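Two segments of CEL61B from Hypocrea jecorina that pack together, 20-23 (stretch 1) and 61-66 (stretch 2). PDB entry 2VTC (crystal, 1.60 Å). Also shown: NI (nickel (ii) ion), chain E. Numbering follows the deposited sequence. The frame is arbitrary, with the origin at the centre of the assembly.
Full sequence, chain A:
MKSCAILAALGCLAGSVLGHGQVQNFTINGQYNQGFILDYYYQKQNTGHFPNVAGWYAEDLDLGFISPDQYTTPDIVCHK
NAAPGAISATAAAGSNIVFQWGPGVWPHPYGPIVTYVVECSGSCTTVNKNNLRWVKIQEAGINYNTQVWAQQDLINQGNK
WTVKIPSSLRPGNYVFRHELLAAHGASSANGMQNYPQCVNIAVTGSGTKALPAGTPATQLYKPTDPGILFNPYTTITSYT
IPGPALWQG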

# COMPACT_ATOMS: atom_id res chain seq x y z
N HIS A 20 9.25 -8.30 5.84
CA HIS A 20 8.75 -9.17 4.71
C HIS A 20 7.35 -9.69 4.98
O HIS A 20 7.03 -10.10 6.10
CB HIS A 20 9.73 -10.33 4.48
CG HIS A 20 11.00 -9.93 3.79
ND1 HIS A 20 11.72 -8.80 4.11
CD2 HIS A 20 11.68 -10.52 2.77
CE1 HIS A 20 12.78 -8.71 3.34
NE2 HIS A 20 12.78 -9.75 2.52
N GLY A 21 6.51 -9.69 3.94
CA GLY A 21 5.12 -10.08 4.05
C GLY A 21 4.35 -9.48 2.88
O GLY A 21 4.88 -8.64 2.17
N GLN A 22 3.10 -9.90 2.70
CA GLN A 22 2.25 -9.36 1.62
C GLN A 22 0.80 -9.29 2.09
O GLN A 22 0.43 -9.95 3.06
CB GLN A 22 2.37 -10.26 0.37
CG GLN A 22 1.72 -11.63 0.53
CD GLN A 22 1.91 -12.57 -0.65
OE1 GLN A 22 2.30 -12.17 -1.77
NE2 GLN A 22 1.64 -13.84 -0.42
N VAL A 23 -0.02 -8.48 1.41
CA VAL A 23 -1.45 -8.48 1.70
C VAL A 23 -2.03 -9.71 0.99
O VAL A 23 -1.99 -9.80 -0.23
CB VAL A 23 -2.14 -7.17 1.21
CG1 VAL A 23 -3.65 -7.29 1.26
CG2 VAL A 23 -1.68 -6.00 2.06
N LEU A 61 9.68 -12.77 -4.78
CA LEU A 61 9.41 -14.16 -4.37
C LEU A 61 9.64 -14.45 -2.86
O LEU A 61 9.33 -15.54 -2.36
CB LEU A 61 10.18 -15.13 -5.29
CG LEU A 61 10.06 -14.91 -6.81
CD1 LEU A 61 10.57 -16.13 -7.58
CD2 LEU A 61 8.62 -14.66 -7.20
N ASP A 62 10.10 -13.44 -2.15
CA ASP A 62 10.40 -13.52 -0.72
C ASP A 62 9.43 -12.67 0.09
O ASP A 62 9.48 -12.64 1.34
CB ASP A 62 11.79 -12.95 -0.50
CG ASP A 62 12.82 -13.59 -1.40
OD1 ASP A 62 12.92 -14.83 -1.40
OD2 ASP A 62 13.54 -12.83 -2.08
N LEU A 63 8.58 -11.94 -0.62
CA LEU A 63 7.71 -10.95 -0.01
C LEU A 63 8.54 -9.80 0.57
O LEU A 63 8.20 -9.23 1.62
CB LEU A 63 6.78 -11.62 1.02
CG LEU A 63 6.04 -12.89 0.59
CD1 LEU A 63 5.07 -13.35 1.66
CD2 LEU A 63 5.26 -12.68 -0.74
N GLY A 64 9.60 -9.45 -0.16
CA GLY A 64 10.56 -8.37 0.15
C GLY A 64 10.06 -6.97 -0.19
O GLY A 64 8.86 -6.72 -0.20
N PHE A 65 11.01 -6.08 -0.46
CA PHE A 65 10.76 -4.63 -0.48
C PHE A 65 11.36 -3.91 -1.69
O PHE A 65 12.19 -4.48 -2.44
CB PHE A 65 11.27 -4.00 0.84
CG PHE A 65 12.73 -4.28 1.11
CD1 PHE A 65 13.72 -3.45 0.60
CD2 PHE A 65 13.11 -5.38 1.87
CE1 PHE A 65 15.08 -3.71 0.82
CE2 PHE A 65 14.46 -5.64 2.11
CZ PHE A 65 15.42 -4.81 1.59
N ILE A 66 10.94 -2.66 -1.90
CA ILE A 66 11.48 -1.74 -2.89
C ILE A 66 12.33 -0.74 -2.12
O ILE A 66 11.89 -0.29 -1.05
CB ILE A 66 10.31 -1.00 -3.66
CG1 ILE A 66 9.33 -2.03 -4.25
CG2 ILE A 66 10.82 -0.03 -4.71
CD1 ILE A 66 9.97 -3.06 -5.17
NI NI E . 11.08 -7.72 5.93
O HOH W 1 6.12 -7.59 -0.16
O HOH W 2 11.91 -9.42 6.96
O HOH W 3 12.09 -7.18 5.56

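The two stretches lie far apart in sequence and cross almost at right angles, with end-to-end directions 94° apart. Stretch 2 has no regular helix or strand. In stretch 1, Gln22 and Val23 begin a strand, but the contact falls most heavily on His20, with smaller shares for Gly21 and Gln22; Val23 makes none. Together the stretches bury 318 Å².

Leu61 makes no contact. Asp62 meets the edge of the His20 ring through its backbone: Asp62 O lies 3.4 Å from His20 CD2, near the ring plane. Its carboxylate is not the part that approaches.

Leu63 is the centre of the contact. Its backbone is in a left-handed conformation, with phi 66° and psi 38°. Its carbonyl accepts the one direct hydrogen bond between the stretches, from Gly21 N to Leu63 O, at 2.9 Å and 156°. Leu63 O also lies 3.1 Å from His20 CA, in a CA-H...O contact. The Leu63 side chain points toward stretch 1, and Leu63 CD2 comes within 3.2 Å of Gln22 OE1. This is a close van der Waals approach, since a methyl group offers no polar hydrogen.

Gly64 packs on the His20 ring. Gly64 CA sits over one face of the His20 ring, 3.7 Å from its centroid and 18° off the normal, as a CH-pi contact. Water 1 adds a second polar link. Water 1 donates to Gly21 O at 2.8 Å and to Gly64 O at 2.9 Å, so it joins two carbonyls that could not bond to each other.

Phe65 brings its ring edge to the imidazole, with Phe65 CD2 3.7 Å from His20 CE1. The ring planes are 76° apart in an oblique aromatic pair. Ile66 is out of reach.

His20 also binds the metal, through its backbone and its ring. Nickel is 1.9 Å from the backbone atom His20 N and 2.2 Å from the ring atom His20 ND1, while His20 NE2 lies 3.5 Å from Gly64 CA.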